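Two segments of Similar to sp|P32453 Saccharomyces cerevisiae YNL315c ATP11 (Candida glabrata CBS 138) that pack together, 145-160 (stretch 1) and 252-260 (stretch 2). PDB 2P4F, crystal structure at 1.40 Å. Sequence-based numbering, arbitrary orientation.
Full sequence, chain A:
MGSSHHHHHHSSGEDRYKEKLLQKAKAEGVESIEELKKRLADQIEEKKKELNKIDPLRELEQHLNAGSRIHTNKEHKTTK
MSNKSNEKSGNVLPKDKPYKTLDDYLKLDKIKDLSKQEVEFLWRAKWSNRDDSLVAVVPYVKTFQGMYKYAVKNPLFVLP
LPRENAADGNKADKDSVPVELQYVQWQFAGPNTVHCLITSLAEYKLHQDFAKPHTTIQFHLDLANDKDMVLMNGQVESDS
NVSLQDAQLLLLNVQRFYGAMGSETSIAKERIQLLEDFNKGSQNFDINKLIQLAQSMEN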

ATOM      1  N   GLN A 145       8.907   1.287  -8.108  1.00 24.52           N
ATOM      2  CA  GLN A 145       8.689   2.194  -9.235  1.00 24.91           C
ATOM      3  C   GLN A 145       7.517   1.762 -10.104  1.00 25.36           C
ATOM      4  O   GLN A 145       6.702   2.598 -10.540  1.00 25.91           O
ATOM      5  CB  GLN A 145       9.980   2.279 -10.055  1.00 29.60           C
ATOM      6  CG  GLN A 145       9.879   3.232 -11.222  1.00 35.86           C
ATOM      7  CD  GLN A 145      11.252   3.474 -11.844  1.00 42.40           C
ATOM      8  OE1 GLN A 145      12.061   2.569 -12.062  1.00 55.57           O
ATOM      9  NE2 GLN A 145      11.548   4.734 -12.117  1.00 63.06           N
ATOM     10  N   GLY A 146       7.436   0.457 -10.396  1.00 27.01           N
ATOM     11  CA  GLY A 146       6.358   0.006 -11.273  1.00 26.13           C
ATOM     12  C   GLY A 146       5.035   0.139 -10.560  1.00 23.82           C
ATOM     13  O   GLY A 146       4.015   0.520 -11.180  1.00 26.73           O
ATOM     14  N   MET A 147       4.998  -0.153  -9.255  1.00 24.19           N
ATOM     15  CA  MET A 147       3.747  -0.010  -8.496  1.00 22.37           C
ATOM     16  C   MET A 147       3.303   1.449  -8.483  1.00 21.07           C
ATOM     17  O   MET A 147       2.129   1.814  -8.667  1.00 21.27           O
ATOM     18  CB  MET A 147       3.950  -0.572  -7.075  1.00 25.80           C
ATOM     19  CG  MET A 147       2.662  -0.418  -6.289  1.00 31.09           C
ATOM     20  SD  MET A 147       2.661  -1.507  -4.831  1.00 35.77           S
ATOM     21  CE  MET A 147       4.392  -1.974  -4.782  1.00 31.27           C
ATOM     22  N   TYR A 148       4.271   2.352  -8.297  1.00 19.62           N
ATOM     23  CA  TYR A 148       4.013   3.797  -8.288  1.00 18.95           C
ATOM     24  C   TYR A 148       3.378   4.253  -9.600  1.00 20.84           C
ATOM     25  O   TYR A 148       2.435   5.044  -9.633  1.00 19.99           O
ATOM     26  CB  TYR A 148       5.367   4.502  -8.102  1.00 20.51           C
ATOM     27  CG  TYR A 148       5.383   5.960  -7.770  1.00 20.18           C
ATOM     28  CD1 TYR A 148       4.254   6.718  -7.473  1.00 25.43           C
ATOM     29  CD2 TYR A 148       6.600   6.635  -7.746  1.00 24.05           C
ATOM     30  CE1 TYR A 148       4.312   8.066  -7.174  1.00 25.73           C
ATOM     31  CE2 TYR A 148       6.650   7.962  -7.434  1.00 25.95           C
ATOM     32  CZ  TYR A 148       5.536   8.681  -7.147  1.00 28.24           C
ATOM     33  OH  TYR A 148       5.678  10.018  -6.850  1.00 28.77           O
ATOM     34  N   LYS A 149       3.897   3.712 -10.704  1.00 20.76           N
ATOM     35  CA  LYS A 149       3.387   4.153 -12.023  1.00 22.31           C
ATOM     36  C   LYS A 149       1.935   3.708 -12.177  1.00 20.33           C
ATOM     37  O   LYS A 149       1.085   4.507 -12.632  1.00 22.07           O
ATOM     38  CB  LYS A 149       4.334   3.649 -13.120  1.00 29.59           C
ATOM     39  CG  LYS A 149       5.619   4.487 -13.254  1.00 42.04           C
ATOM     40  CD  LYS A 149       6.279   4.954 -11.988  1.00 50.53           C
ATOM     41  CE  LYS A 149       7.606   5.654 -12.127  1.00 55.07           C
ATOM     42  NZ  LYS A 149       7.615   7.062 -11.649  1.00 55.97           N
ATOM     43  N   TYR A 150       1.649   2.463 -11.766  1.00 19.35           N
ATOM     44  CA  TYR A 150       0.246   2.012 -11.883  1.00 18.79           C
ATOM     45  C   TYR A 150      -0.630   2.753 -10.886  1.00 16.98           C
ATOM     46  O   TYR A 150      -1.805   2.994 -11.210  1.00 20.66           O
ATOM     47  CB  TYR A 150       0.138   0.520 -11.628  1.00 20.87           C
ATOM     48  CG  TYR A 150       0.492  -0.312 -12.842  1.00 19.80           C
ATOM     49  CD1 TYR A 150      -0.440  -0.414 -13.880  1.00 22.75           C
ATOM     50  CD2 TYR A 150       1.691  -0.978 -12.959  1.00 23.90           C
ATOM     51  CE1 TYR A 150      -0.188  -1.160 -15.023  1.00 25.86           C
ATOM     52  CE2 TYR A 150       1.970  -1.746 -14.102  1.00 27.75           C
ATOM     53  CZ  TYR A 150       1.025  -1.816 -15.101  1.00 28.56           C
ATOM     54  OH  TYR A 150       1.246  -2.545 -16.238  1.00 35.24           O
ATOM     55  N   ALA A 151      -0.132   3.120  -9.728  1.00 17.52           N
ATOM     56  CA  ALA A 151      -0.948   3.771  -8.677  1.00 16.36           C
ATOM     57  C   ALA A 151      -1.362   5.153  -9.162  1.00 16.17           C
ATOM     58  O   ALA A 151      -2.500   5.577  -8.886  1.00 17.72           O
ATOM     59  CB  ALA A 151      -0.152   3.844  -7.398  1.00 19.61           C
ATOM     60  N   VAL A 152      -0.473   5.883  -9.807  1.00 16.48           N
ATOM     61  CA  VAL A 152      -0.855   7.242 -10.271  1.00 17.39           C
ATOM     62  C   VAL A 152      -1.995   7.171 -11.279  1.00 16.26           C
ATOM     63  O   VAL A 152      -2.973   7.914 -11.229  1.00 18.50           O
ATOM     64  CB  VAL A 152       0.356   7.982 -10.890  1.00 19.83           C
ATOM     65  CG1 VAL A 152      -0.115   9.210 -11.664  1.00 22.82           C
ATOM     66  CG2 VAL A 152       1.355   8.359  -9.791  1.00 22.50           C
ATOM     67  N   LYS A 153      -1.886   6.220 -12.216  1.00 17.07           N
ATOM     68  CA  LYS A 153      -2.899   6.108 -13.290  1.00 17.04           C
ATOM     69  C   LYS A 153      -4.157   5.407 -12.792  1.00 16.81           C
ATOM     70  O   LYS A 153      -5.187   5.605 -13.425  1.00 18.75           O
ATOM     71  CB  LYS A 153      -2.291   5.296 -14.460  1.00 20.39           C
ATOM     72  CG  LYS A 153      -1.258   6.153 -15.196  1.00 30.46           C
ATOM     73  CD  LYS A 153      -0.625   5.502 -16.371  1.00 41.74           C
ATOM     74  CE  LYS A 153      -0.050   6.659 -17.222  1.00 47.85           C
ATOM     75  NZ  LYS A 153      -0.452   7.951 -16.565  1.00 53.61           N
ATOM     76  N   ASN A 154      -4.098   4.616 -11.736  1.00 16.21           N
ATOM     77  CA  ASN A 154      -5.203   3.773 -11.283  1.00 15.85           C
ATOM     78  C   ASN A 154      -5.360   3.882  -9.769  1.00 15.22           C
ATOM     79  O   ASN A 154      -5.153   2.882  -9.085  1.00 17.77           O
ATOM     80  CB  ASN A 154      -4.927   2.306 -11.665  1.00 17.80           C
ATOM     81  CG  ASN A 154      -4.716   2.127 -13.172  1.00 19.00           C
ATOM     82  OD1 ASN A 154      -5.685   2.059 -13.930  1.00 22.34           O
ATOM     83  ND2 ASN A 154      -3.442   2.052 -13.551  1.00 20.07           N
ATOM     84  N   PRO A 155      -5.649   5.054  -9.248  1.00 14.76           N
ATOM     85  CA  PRO A 155      -5.496   5.308  -7.811  1.00 14.61           C
ATOM     86  C   PRO A 155      -6.583   4.719  -6.926  1.00 15.82           C
ATOM     87  O   PRO A 155      -6.452   4.825  -5.699  1.00 18.12           O
ATOM     88  CB  PRO A 155      -5.465   6.846  -7.705  1.00 15.80           C
ATOM     89  CG  PRO A 155      -6.352   7.280  -8.858  1.00 17.18           C
ATOM     90  CD  PRO A 155      -5.996   6.306  -9.969  1.00 16.42           C
ATOM     91  N   LEU A 156      -7.621   4.092  -7.480  1.00 15.16           N
ATOM     92  CA  LEU A 156      -8.700   3.562  -6.654  1.00 14.00           C
ATOM     93  C   LEU A 156      -8.895   2.099  -6.998  1.00 14.89           C
ATOM     94  O   LEU A 156      -8.836   1.728  -8.181  1.00 17.18           O
ATOM     95  CB  LEU A 156      -9.981   4.363  -6.912  1.00 15.60           C
ATOM     96  CG  LEU A 156     -11.165   3.987  -6.009  1.00 15.83           C
ATOM     97  CD1 LEU A 156     -10.862   4.337  -4.551  1.00 17.67           C
ATOM     98  CD2 LEU A 156     -12.450   4.693  -6.488  1.00 19.04           C
ATOM     99  N   PHE A 157      -9.155   1.258  -6.021  1.00 15.05           N
ATOM    100  CA  PHE A 157      -9.487  -0.128  -6.355  1.00 15.23           C
ATOM    101  C   PHE A 157     -10.377  -0.687  -5.250  1.00 15.25           C
ATOM    102  O   PHE A 157     -10.644   0.004  -4.266  1.00 15.55           O
ATOM    103  CB  PHE A 157      -8.235  -0.970  -6.552  1.00 16.27           C
ATOM    104  CG  PHE A 157      -8.436  -2.266  -7.358  1.00 16.90           C
ATOM    105  CD1 PHE A 157      -9.207  -2.262  -8.538  1.00 17.10           C
ATOM    106  CD2 PHE A 157      -7.854  -3.435  -6.947  1.00 18.38           C
ATOM    107  CE1 PHE A 157      -9.373  -3.424  -9.305  1.00 17.95           C
ATOM    108  CE2 PHE A 157      -8.002  -4.601  -7.709  1.00 19.60           C
ATOM    109  CZ  PHE A 157      -8.754  -4.571  -8.881  1.00 19.03           C
ATOM    110  N   VAL A 158     -10.881  -1.906  -5.461  1.00 16.97           N
ATOM    111  CA  VAL A 158     -11.626  -2.623  -4.410  1.00 17.02           C
ATOM    112  C   VAL A 158     -10.975  -3.967  -4.237  1.00 16.93           C
ATOM    113  O   VAL A 158     -10.571  -4.583  -5.260  1.00 20.29           O
ATOM    114  CB  VAL A 158     -13.102  -2.788  -4.833  1.00 21.09           C
ATOM    115  CG1 VAL A 158     -13.829  -3.666  -3.859  1.00 24.29           C
ATOM    116  CG2 VAL A 158     -13.721  -1.384  -4.921  1.00 22.35           C
ATOM    117  N   LEU A 159     -10.826  -4.446  -2.995  1.00 19.07           N
ATOM    118  CA  LEU A 159     -10.315  -5.772  -2.776  1.00 18.71           C
ATOM    119  C   LEU A 159     -11.183  -6.487  -1.764  1.00 19.17           C
ATOM    120  O   LEU A 159     -11.669  -5.851  -0.835  1.00 21.31           O
ATOM    121  CB  LEU A 159      -8.889  -5.768  -2.174  1.00 21.15           C
ATOM    122  CG  LEU A 159      -7.751  -5.400  -3.105  1.00 24.30           C
ATOM    123  CD1 LEU A 159      -6.460  -5.294  -2.265  1.00 26.88           C
ATOM    124  CD2 LEU A 159      -7.551  -6.391  -4.250  1.00 24.72           C
ATOM    125  N   PRO A 160     -11.322  -7.792  -1.896  1.00 21.06           N
ATOM    126  CA  PRO A 160     -12.052  -8.497  -0.869  1.00 22.61           C
ATOM    127  C   PRO A 160     -11.142  -8.850   0.313  1.00 25.19           C
ATOM    128  O   PRO A 160      -9.966  -9.194   0.179  1.00 32.63           O
ATOM    129  CB  PRO A 160     -12.443  -9.804  -1.600  1.00 28.61           C
ATOM    130  CG  PRO A 160     -11.301 -10.028  -2.548  1.00 32.05           C
ATOM    131  CD  PRO A 160     -10.812  -8.672  -2.975  1.00 25.42           C
ATOM    132  N   LEU A 252      -0.430  -7.460   0.326  1.00 23.34           N
ATOM    133  CA  LEU A 252       0.120  -8.359  -0.712  1.00 26.17           C
ATOM    134  C   LEU A 252      -0.727  -8.320  -1.988  1.00 23.25           C
ATOM    135  O   LEU A 252      -0.191  -8.271  -3.118  1.00 24.14           O
ATOM    136  CB  LEU A 252       0.241  -9.763  -0.129  1.00 36.12           C
ATOM    137  CG  LEU A 252       1.615 -10.400  -0.000  1.00 51.50           C
ATOM    138  CD1 LEU A 252       2.681  -9.366   0.357  1.00 54.94           C
ATOM    139  CD2 LEU A 252       1.523 -11.542   1.018  1.00 64.97           C
ATOM    140  N   ASN A 253      -2.065  -8.318  -1.799  1.00 22.42           N
ATOM    141  CA  ASN A 253      -2.912  -8.251  -2.983  1.00 21.92           C
ATOM    142  C   ASN A 253      -2.845  -6.891  -3.646  1.00 20.65           C
ATOM    143  O   ASN A 253      -2.940  -6.794  -4.887  1.00 22.21           O
ATOM    144  CB  ASN A 253      -4.346  -8.657  -2.590  1.00 24.05           C
ATOM    145  CG  ASN A 253      -4.703 -10.039  -3.124  1.00 23.39           C
ATOM    146  OD1 ASN A 253      -4.046 -10.580  -4.030  1.00 28.89           O
ATOM    147  ND2 ASN A 253      -5.750 -10.647  -2.609  1.00 31.75           N
ATOM    148  N   VAL A 254      -2.652  -5.811  -2.882  1.00 20.86           N
ATOM    149  CA  VAL A 254      -2.435  -4.527  -3.578  1.00 21.10           C
ATOM    150  C   VAL A 254      -1.225  -4.623  -4.499  1.00 20.63           C
ATOM    151  O   VAL A 254      -1.312  -4.197  -5.640  1.00 24.52           O
ATOM    152  CB  VAL A 254      -2.205  -3.385  -2.575  1.00 21.25           C
ATOM    153  CG1 VAL A 254      -1.727  -2.117  -3.251  1.00 23.80           C
ATOM    154  CG2 VAL A 254      -3.487  -3.080  -1.781  1.00 21.79           C
ATOM    155  N   GLN A 255      -0.154  -5.243  -3.990  1.00 22.65           N
ATOM    156  CA  GLN A 255       1.030  -5.387  -4.826  1.00 24.32           C
ATOM    157  C   GLN A 255       0.735  -6.221  -6.068  1.00 23.37           C
ATOM    158  O   GLN A 255       1.226  -5.957  -7.172  1.00 27.12           O
ATOM    159  CB  GLN A 255       2.140  -6.061  -4.017  1.00 29.89           C
ATOM    160  CG  GLN A 255       2.626  -5.162  -2.879  1.00 38.21           C
ATOM    161  CD  GLN A 255       3.748  -5.797  -2.083  1.00 50.29           C
ATOM    162  OE1 GLN A 255       4.113  -5.307  -1.023  1.00 62.97           O
ATOM    163  NE2 GLN A 255       4.289  -6.890  -2.632  1.00 65.63           N
ATOM    164  N   ARG A 256      -0.070  -7.278  -5.949  1.00 22.36           N
ATOM    165  CA  ARG A 256      -0.307  -8.163  -7.095  1.00 23.42           C
ATOM    166  C   ARG A 256      -1.089  -7.453  -8.185  1.00 21.79           C
ATOM    167  O   ARG A 256      -0.833  -7.672  -9.369  1.00 31.71           O
ATOM    168  CB  ARG A 256      -1.049  -9.444  -6.651  1.00 24.07           C
ATOM    169  CG  ARG A 256      -0.158 -10.348  -5.775  1.00 24.39           C
ATOM    170  CD  ARG A 256      -0.560 -11.815  -5.817  1.00 29.69           C
ATOM    171  NE  ARG A 256      -1.987 -11.955  -5.430  1.00 27.67           N
ATOM    172  CZ  ARG A 256      -2.571 -13.148  -5.523  1.00 25.37           C
ATOM    173  NH1 ARG A 256      -3.848 -13.294  -5.191  1.00 28.05           N
ATOM    174  NH2 ARG A 256      -1.877 -14.219  -5.940  1.00 28.86           N
ATOM    175  N   PHE A 257      -2.065  -6.629  -7.793  1.00 20.62           N
ATOM    176  CA  PHE A 257      -2.877  -5.921  -8.786  1.00 20.60           C
ATOM    177  C   PHE A 257      -2.134  -4.707  -9.344  1.00 20.17           C
ATOM    178  O   PHE A 257      -2.264  -4.390 -10.539  1.00 23.67           O
ATOM    179  CB  PHE A 257      -4.225  -5.511  -8.177  1.00 20.49           C
ATOM    180  CG  PHE A 257      -5.161  -6.719  -8.122  1.00 20.78           C
ATOM    181  CD1 PHE A 257      -6.004  -6.986  -9.200  1.00 20.38           C
ATOM    182  CD2 PHE A 257      -5.178  -7.552  -7.011  1.00 20.92           C
ATOM    183  CE1 PHE A 257      -6.838  -8.092  -9.102  1.00 22.59           C
ATOM    184  CE2 PHE A 257      -5.996  -8.665  -6.921  1.00 21.69           C
ATOM    185  CZ  PHE A 257      -6.843  -8.945  -7.995  1.00 21.40           C
ATOM    186  N   TYR A 258      -1.292  -4.055  -8.511  1.00 20.70           N
ATOM    187  CA  TYR A 258      -0.612  -2.848  -8.973  1.00 21.18           C
ATOM    188  C   TYR A 258       0.712  -3.170  -9.641  1.00 23.07           C
ATOM    189  O   TYR A 258       1.770  -2.675  -9.379  1.00 31.97           O
ATOM    190  CB  TYR A 258      -0.447  -1.872  -7.796  1.00 20.18           C
ATOM    191  CG  TYR A 258      -1.747  -1.097  -7.619  1.00 18.60           C
ATOM    192  CD1 TYR A 258      -1.929   0.134  -8.244  1.00 18.48           C
ATOM    193  CD2 TYR A 258      -2.792  -1.624  -6.834  1.00 19.97           C
ATOM    194  CE1 TYR A 258      -3.119   0.845  -8.094  1.00 17.86           C
ATOM    195  CE2 TYR A 258      -4.002  -0.916  -6.671  1.00 18.62           C
ATOM    196  CZ  TYR A 258      -4.126   0.316  -7.307  1.00 18.76           C
ATOM    197  OH  TYR A 258      -5.319   1.000  -7.146  1.00 17.81           O
ATOM    198  N   GLY A 259       0.683  -4.016 -10.648  1.00 35.85           N
ATOM    199  CA  GLY A 259       1.918  -4.109 -11.450  1.00 36.54           C
ATOM    200  C   GLY A 259       2.463  -5.513 -11.239  1.00 37.08           C
ATOM    201  O   GLY A 259       3.402  -5.920 -11.936  1.00 50.05           O
ATOM    202  N   ALA A 260       1.822  -6.174 -10.286  1.00 34.47           N
ATOM    203  CA  ALA A 260       2.016  -7.636 -10.079  1.00 42.57           C
ATOM    204  C   ALA A 260       3.496  -7.981 -10.057  1.00 42.72           C
ATOM    205  O   ALA A 260       3.978  -8.976 -10.628  1.00 58.19           O
ATOM    206  CB  ALA A 260       1.311  -8.432 -11.157  1.00 48.35           C
TER
HETATM  207  O   HOH W   1      -7.492  -9.758  -0.694  1.00 40.97           O

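The contact centres on Y258, which gives up 158 Å² to the other stretch, the largest share of any residue in a summed burial of 626 Å². Its CB lies 3.7 Å from M147 CG, its CD1 4.0 Å from Y150 CB and 4.2 Å from A151 CB, so the side chain runs along the helix 145-153. Further along, F157 and L159, two residues apart in the strand, both direct CA-to-CB toward helix 252-257, whose axis passes 9.8 Å from that of the strand at 130°. F157 CE2 reaches F257 CD1 at 3.5 Å, over one face of the F257 ring; the planes meet at 48°, an oblique pairing. L159 divides its branches, CD1 lying 3.7 Å from V254 CG2 and CD2 3.8 Å from F257 CD2.

The backbones come closest at M147 and Y258, where M147 CA stands 3.4 Å from Y258 O, a CA-H...O contact with 153° at the hydrogen. Next to it, G259 CA sits 3.5 Å from Y150 CD2; with phi at 114°, a CB would jam against the preceding carbonyl and crowd that ring.

At the polar edge, Y258 OH donates to N154 O at 2.7 Å, where the chain has left the helix. A water joins P160 O and N253 ND2, 2.7 Å from each, bridging the stretches beyond L159.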